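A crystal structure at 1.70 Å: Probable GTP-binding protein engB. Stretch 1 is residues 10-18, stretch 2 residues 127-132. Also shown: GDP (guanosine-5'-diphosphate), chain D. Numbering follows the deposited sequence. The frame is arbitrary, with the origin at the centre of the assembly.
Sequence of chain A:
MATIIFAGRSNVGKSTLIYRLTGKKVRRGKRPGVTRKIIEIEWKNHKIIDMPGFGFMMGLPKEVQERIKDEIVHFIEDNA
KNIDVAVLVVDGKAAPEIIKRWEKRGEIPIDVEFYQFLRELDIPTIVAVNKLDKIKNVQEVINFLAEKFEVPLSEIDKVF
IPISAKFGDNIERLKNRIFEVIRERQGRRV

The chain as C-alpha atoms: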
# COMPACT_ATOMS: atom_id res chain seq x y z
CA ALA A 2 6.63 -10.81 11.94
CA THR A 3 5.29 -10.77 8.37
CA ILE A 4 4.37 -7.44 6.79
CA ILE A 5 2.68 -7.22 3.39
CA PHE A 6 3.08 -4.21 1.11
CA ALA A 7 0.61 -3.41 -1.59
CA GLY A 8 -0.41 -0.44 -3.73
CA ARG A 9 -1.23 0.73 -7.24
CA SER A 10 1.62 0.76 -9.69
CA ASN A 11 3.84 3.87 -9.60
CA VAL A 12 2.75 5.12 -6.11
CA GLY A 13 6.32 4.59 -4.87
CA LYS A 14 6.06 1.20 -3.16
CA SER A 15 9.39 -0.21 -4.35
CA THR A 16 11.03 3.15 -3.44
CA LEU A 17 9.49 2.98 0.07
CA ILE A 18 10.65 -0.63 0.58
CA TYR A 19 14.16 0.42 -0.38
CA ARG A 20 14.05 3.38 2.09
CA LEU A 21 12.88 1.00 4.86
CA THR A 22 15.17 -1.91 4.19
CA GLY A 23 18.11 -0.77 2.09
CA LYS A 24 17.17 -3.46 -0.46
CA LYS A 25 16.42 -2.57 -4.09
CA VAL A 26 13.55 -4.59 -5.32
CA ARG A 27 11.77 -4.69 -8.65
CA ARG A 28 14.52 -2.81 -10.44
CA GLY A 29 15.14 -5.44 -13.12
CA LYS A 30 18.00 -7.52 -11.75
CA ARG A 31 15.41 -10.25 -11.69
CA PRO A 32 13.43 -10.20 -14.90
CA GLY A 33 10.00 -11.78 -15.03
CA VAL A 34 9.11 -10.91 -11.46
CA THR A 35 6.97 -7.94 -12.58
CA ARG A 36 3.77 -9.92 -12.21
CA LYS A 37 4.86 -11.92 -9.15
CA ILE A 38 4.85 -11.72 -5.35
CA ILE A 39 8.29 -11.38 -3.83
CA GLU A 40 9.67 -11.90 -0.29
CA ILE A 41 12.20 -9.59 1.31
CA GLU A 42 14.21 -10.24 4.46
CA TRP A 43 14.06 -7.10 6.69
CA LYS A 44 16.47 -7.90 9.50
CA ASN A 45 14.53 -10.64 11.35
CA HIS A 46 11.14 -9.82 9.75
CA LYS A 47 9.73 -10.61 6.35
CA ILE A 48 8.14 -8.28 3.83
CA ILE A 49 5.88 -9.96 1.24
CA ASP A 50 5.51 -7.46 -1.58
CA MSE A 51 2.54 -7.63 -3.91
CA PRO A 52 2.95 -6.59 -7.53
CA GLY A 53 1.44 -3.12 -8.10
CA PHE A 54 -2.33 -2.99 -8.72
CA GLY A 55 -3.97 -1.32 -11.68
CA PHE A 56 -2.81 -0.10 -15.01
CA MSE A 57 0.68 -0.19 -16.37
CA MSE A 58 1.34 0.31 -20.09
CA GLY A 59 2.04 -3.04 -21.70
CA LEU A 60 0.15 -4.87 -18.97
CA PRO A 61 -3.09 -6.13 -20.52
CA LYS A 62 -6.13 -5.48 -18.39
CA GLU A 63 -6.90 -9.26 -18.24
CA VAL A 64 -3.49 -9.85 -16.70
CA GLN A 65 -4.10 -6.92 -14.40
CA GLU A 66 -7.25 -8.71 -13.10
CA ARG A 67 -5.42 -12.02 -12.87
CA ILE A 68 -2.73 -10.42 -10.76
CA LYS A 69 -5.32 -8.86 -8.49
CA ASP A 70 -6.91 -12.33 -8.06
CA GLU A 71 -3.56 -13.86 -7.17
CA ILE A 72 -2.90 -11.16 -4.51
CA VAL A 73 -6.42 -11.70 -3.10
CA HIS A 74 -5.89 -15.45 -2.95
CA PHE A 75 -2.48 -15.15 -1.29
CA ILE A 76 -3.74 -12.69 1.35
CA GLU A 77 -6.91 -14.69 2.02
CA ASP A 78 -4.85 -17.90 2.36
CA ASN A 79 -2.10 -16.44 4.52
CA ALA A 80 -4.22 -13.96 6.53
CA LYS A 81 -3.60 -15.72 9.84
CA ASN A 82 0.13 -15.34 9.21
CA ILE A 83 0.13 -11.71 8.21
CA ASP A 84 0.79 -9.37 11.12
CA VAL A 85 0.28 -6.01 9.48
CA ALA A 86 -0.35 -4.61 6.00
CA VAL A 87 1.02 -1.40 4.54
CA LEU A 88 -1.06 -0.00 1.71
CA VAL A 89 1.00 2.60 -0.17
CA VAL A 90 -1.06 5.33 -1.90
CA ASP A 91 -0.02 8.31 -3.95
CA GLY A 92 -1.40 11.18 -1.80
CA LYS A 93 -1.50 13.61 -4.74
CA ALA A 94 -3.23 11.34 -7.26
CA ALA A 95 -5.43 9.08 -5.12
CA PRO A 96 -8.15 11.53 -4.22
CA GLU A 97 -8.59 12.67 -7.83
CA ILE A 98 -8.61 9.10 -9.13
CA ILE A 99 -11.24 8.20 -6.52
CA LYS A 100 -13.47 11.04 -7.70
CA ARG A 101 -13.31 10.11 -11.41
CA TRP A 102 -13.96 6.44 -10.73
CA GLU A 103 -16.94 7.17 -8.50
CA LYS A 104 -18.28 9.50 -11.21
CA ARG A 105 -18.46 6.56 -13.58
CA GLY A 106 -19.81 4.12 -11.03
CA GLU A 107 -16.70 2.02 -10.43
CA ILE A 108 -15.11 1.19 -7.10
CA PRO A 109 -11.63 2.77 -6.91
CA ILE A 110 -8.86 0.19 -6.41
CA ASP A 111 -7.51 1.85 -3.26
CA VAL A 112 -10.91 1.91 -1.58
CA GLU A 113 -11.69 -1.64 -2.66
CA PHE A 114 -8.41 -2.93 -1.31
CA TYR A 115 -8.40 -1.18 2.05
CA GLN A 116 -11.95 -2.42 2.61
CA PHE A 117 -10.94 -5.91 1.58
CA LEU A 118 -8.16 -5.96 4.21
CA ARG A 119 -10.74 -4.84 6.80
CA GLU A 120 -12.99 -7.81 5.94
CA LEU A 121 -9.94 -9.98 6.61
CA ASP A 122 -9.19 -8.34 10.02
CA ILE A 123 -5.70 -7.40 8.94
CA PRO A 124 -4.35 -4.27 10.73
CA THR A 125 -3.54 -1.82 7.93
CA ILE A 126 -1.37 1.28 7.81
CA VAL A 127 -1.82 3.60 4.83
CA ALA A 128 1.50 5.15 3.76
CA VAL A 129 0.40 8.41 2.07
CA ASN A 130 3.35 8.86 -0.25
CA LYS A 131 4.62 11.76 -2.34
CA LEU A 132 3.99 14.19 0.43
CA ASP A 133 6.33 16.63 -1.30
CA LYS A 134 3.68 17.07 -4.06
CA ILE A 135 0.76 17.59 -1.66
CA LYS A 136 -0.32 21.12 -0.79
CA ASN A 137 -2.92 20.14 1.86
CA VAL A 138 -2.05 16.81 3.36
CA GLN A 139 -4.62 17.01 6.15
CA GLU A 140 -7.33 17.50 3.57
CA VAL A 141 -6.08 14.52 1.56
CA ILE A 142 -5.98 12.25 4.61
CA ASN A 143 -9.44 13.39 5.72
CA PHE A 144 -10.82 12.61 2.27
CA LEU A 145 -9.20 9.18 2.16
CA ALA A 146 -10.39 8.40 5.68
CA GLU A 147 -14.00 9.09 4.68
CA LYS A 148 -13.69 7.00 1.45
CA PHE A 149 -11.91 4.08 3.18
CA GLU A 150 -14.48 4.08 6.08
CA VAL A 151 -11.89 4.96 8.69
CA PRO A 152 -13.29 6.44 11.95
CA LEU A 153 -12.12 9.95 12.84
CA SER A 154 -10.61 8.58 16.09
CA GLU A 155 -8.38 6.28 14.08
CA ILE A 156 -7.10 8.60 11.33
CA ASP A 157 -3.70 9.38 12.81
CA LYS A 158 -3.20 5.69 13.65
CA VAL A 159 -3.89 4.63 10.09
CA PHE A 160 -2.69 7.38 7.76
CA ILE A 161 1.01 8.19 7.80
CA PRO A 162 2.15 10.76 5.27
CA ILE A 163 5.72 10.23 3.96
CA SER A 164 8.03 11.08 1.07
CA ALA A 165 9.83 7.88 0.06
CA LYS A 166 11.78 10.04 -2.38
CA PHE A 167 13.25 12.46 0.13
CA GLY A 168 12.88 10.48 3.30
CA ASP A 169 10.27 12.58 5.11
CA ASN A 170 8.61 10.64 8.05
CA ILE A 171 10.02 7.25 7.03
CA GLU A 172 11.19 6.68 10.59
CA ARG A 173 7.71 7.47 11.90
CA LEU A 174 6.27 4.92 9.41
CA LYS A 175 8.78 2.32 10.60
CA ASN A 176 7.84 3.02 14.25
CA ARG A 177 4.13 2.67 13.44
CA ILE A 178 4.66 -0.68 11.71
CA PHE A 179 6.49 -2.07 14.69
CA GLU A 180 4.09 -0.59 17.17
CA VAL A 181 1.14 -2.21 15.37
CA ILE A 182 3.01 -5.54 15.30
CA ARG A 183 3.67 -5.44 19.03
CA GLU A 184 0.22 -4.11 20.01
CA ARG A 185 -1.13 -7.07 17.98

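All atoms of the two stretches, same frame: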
# COMPACT_ATOMS: atom_id res chain seq x y z
N SER A 10 0.35 0.56 -9.04
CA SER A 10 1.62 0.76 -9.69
C SER A 10 1.97 2.27 -9.76
O SER A 10 1.13 3.11 -10.00
CB SER A 10 1.56 0.19 -11.14
OG SER A 10 2.78 0.49 -11.80
N ASN A 11 3.23 2.55 -9.54
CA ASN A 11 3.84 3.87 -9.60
C ASN A 11 3.53 4.79 -8.42
O ASN A 11 3.76 6.02 -8.51
CB ASN A 11 3.49 4.57 -10.93
CG ASN A 11 4.71 5.29 -11.54
OD1 ASN A 11 5.75 4.65 -11.87
ND2 ASN A 11 4.62 6.61 -11.64
N VAL A 12 3.07 4.24 -7.28
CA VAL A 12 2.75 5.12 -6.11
C VAL A 12 4.01 5.34 -5.29
O VAL A 12 4.00 6.16 -4.37
CB VAL A 12 1.62 4.52 -5.18
CG1 VAL A 12 0.26 4.39 -5.95
CG2 VAL A 12 2.04 3.12 -4.62
N GLY A 13 5.03 4.53 -5.56
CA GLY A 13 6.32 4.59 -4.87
C GLY A 13 6.56 3.45 -3.87
O GLY A 13 7.32 3.58 -2.94
N LYS A 14 5.90 2.34 -4.07
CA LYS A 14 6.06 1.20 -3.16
C LYS A 14 7.45 0.62 -3.17
O LYS A 14 8.04 0.42 -2.09
CB LYS A 14 5.01 0.16 -3.51
CG LYS A 14 5.11 -1.13 -2.69
CD LYS A 14 3.77 -1.95 -2.80
CE LYS A 14 3.47 -2.46 -4.20
NZ LYS A 14 4.60 -3.35 -4.62
N SER A 15 8.03 0.35 -4.34
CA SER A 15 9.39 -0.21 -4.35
C SER A 15 10.36 0.82 -3.76
O SER A 15 11.30 0.43 -3.05
CB SER A 15 9.82 -0.63 -5.77
OG SER A 15 9.77 0.50 -6.62
N THR A 16 10.20 2.12 -4.06
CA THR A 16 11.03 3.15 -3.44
C THR A 16 10.91 3.13 -1.89
O THR A 16 11.91 3.19 -1.14
CB THR A 16 10.66 4.58 -3.94
OG1 THR A 16 10.83 4.65 -5.36
CG2 THR A 16 11.64 5.60 -3.34
N LEU A 17 9.70 3.00 -1.38
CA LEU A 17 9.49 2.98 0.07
C LEU A 17 10.18 1.74 0.69
O LEU A 17 10.83 1.82 1.71
CB LEU A 17 7.97 2.94 0.38
CG LEU A 17 7.56 2.66 1.82
CD1 LEU A 17 8.28 3.62 2.79
CD2 LEU A 17 6.06 2.79 1.92
N ILE A 18 10.03 0.59 0.06
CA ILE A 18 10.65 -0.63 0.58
C ILE A 18 12.16 -0.49 0.63
O ILE A 18 12.81 -0.96 1.59
CB ILE A 18 10.27 -1.85 -0.25
CG1 ILE A 18 8.81 -2.19 0.06
CG2 ILE A 18 11.17 -3.05 0.14
CD1 ILE A 18 8.18 -3.25 -0.78
N VAL A 127 -1.86 3.02 6.16
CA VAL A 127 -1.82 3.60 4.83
C VAL A 127 -0.65 4.55 4.77
O VAL A 127 -0.66 5.57 5.47
CB VAL A 127 -3.13 4.40 4.53
CG1 VAL A 127 -3.03 5.09 3.13
CG2 VAL A 127 -4.33 3.45 4.61
N ALA A 128 0.35 4.25 3.94
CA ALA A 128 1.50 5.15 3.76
C ALA A 128 1.05 6.15 2.67
O ALA A 128 0.88 5.77 1.52
CB ALA A 128 2.73 4.36 3.26
N VAL A 129 0.85 7.41 3.03
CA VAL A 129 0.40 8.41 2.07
C VAL A 129 1.68 9.05 1.48
O VAL A 129 2.25 10.00 2.00
CB VAL A 129 -0.51 9.43 2.76
CG1 VAL A 129 -1.01 10.43 1.69
CG2 VAL A 129 -1.74 8.66 3.42
N ASN A 130 2.09 8.50 0.35
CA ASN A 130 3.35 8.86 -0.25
C ASN A 130 3.25 10.06 -1.17
O ASN A 130 2.16 10.48 -1.57
CB ASN A 130 3.92 7.64 -1.00
CG ASN A 130 5.41 7.79 -1.33
OD1 ASN A 130 6.15 8.36 -0.54
ND2 ASN A 130 5.86 7.25 -2.46
N LYS A 131 4.42 10.59 -1.47
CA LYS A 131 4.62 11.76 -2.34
C LYS A 131 4.16 13.02 -1.64
O LYS A 131 3.64 13.97 -2.24
CB LYS A 131 3.91 11.60 -3.68
CG LYS A 131 4.31 10.25 -4.37
CD LYS A 131 3.98 10.26 -5.87
CE LYS A 131 4.32 8.92 -6.59
NZ LYS A 131 3.70 8.94 -7.98
N LEU A 132 4.41 13.04 -0.34
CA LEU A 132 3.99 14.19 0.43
C LEU A 132 4.52 15.52 -0.11
O LEU A 132 3.88 16.60 0.02
CB LEU A 132 4.47 13.99 1.86
CG LEU A 132 4.21 15.09 2.87
CD1 LEU A 132 2.72 15.45 2.84
CD2 LEU A 132 4.64 14.59 4.26
PB GDP D . 6.06 1.46 -7.59
O1B GDP D . 5.61 1.15 -8.97
O2B GDP D . 4.83 1.84 -6.67
O3B GDP D . 7.14 0.58 -6.98
O3A GDP D . 6.79 2.86 -7.72
PA GDP D . 8.29 3.42 -7.72
O1A GDP D . 8.89 3.24 -6.38
O2A GDP D . 9.13 2.72 -8.85
O5' GDP D . 8.10 5.00 -7.89
C5' GDP D . 7.40 5.31 -9.05
C4' GDP D . 7.65 6.78 -9.44
O4' GDP D . 7.27 7.67 -8.30
C3' GDP D . 9.06 7.18 -9.70
O3' GDP D . 9.49 7.99 -10.80
C2' GDP D . 9.62 7.55 -8.31
O2' GDP D . 10.74 8.50 -8.47
C1' GDP D . 8.45 8.43 -7.85
N9 GDP D . 8.33 8.59 -6.40
C8 GDP D . 8.37 7.59 -5.40
N7 GDP D . 8.21 8.12 -4.24
C5 GDP D . 8.07 9.48 -4.39
C6 GDP D . 7.87 10.58 -3.50
O6 GDP D . 7.80 10.44 -2.32
N1 GDP D . 7.75 11.86 -4.03
C2 GDP D . 7.84 12.07 -5.38
N2 GDP D . 7.73 13.36 -5.85
N3 GDP D . 8.03 11.07 -6.22
C4 GDP D . 8.15 9.77 -5.76

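The contact is small, with 228 Å² buried over both sides, and it is built mostly from side chains of stretch 2 reaching backbone carbonyls of stretch 1. Along the strand the pattern alternates. Val 127 and Val 129 are buried but touch nothing in stretch 1, while Ala 128 and Asn 130 both send their CA-to-CB bonds toward it.

Ala 128 makes the one apolar contact between the stretches. Its CB lies 3.9 Å from CD2 of Leu 17, a helix residue whose own CA-to-CB bond also points toward the strand. With chi1 t and chi2 p, the leucine reaches across to a methyl group, so a long side chain on the helix is matched with a short one on the strand and both are buried.

Asn 130, the last strand residue, carries the most exact part of the contact. With chi1 t, its ND2 donates to the carbonyl O of Val 12 over 2.9 Å, and the N-H...O angle of 172° makes the bond nearly straight. An amide suits this buried place because both its ends can be satisfied: OD1 is hydrogen-bonded elsewhere in the structure. The same ND2 lies 3.6 Å from CA of Gly 13. CA of Gly 13 and CA of Asn 130, 7.0 Å apart, are the nearest CA pair of the two stretches. Glycine is demanded here twice over. An ideal CB on Gly 13 would sit 2.2 Å from ND2 of Asn 130, and the phi/psi of 106/24 would jam it against the preceding carbonyl, the very one that accepts from Asn 130.

Lys 131 leaves the strand with a positive phi of 72°, and its side chain, extended beyond an m chi1, runs along the loop. Its CE passes 3.6 Å from O of Val 12, and NZ donates to O of Asn 11 over 3.0 Å. The long aliphatic part covers the distance and the ammonium at its tip meets a backbone acceptor, so the bond does not depend on the side chain of Asn 11.

Two successive carbonyls, of Asn 11 and Val 12, are thus held by two successive side chains. The amides of the same loop serve GDP: N of Asn 11 donates to O1B over 2.8 Å, and N of Gly 13, at the N-cap, donates to O2B over 2.9 Å. The design rule is a division of the backbone: the carbonyls of Asn 11 and Val 12 are tied to stretch 2, while the N-H groups of Asn 11 and Gly 13 bond phosphate, as befits a GTP-binding protein.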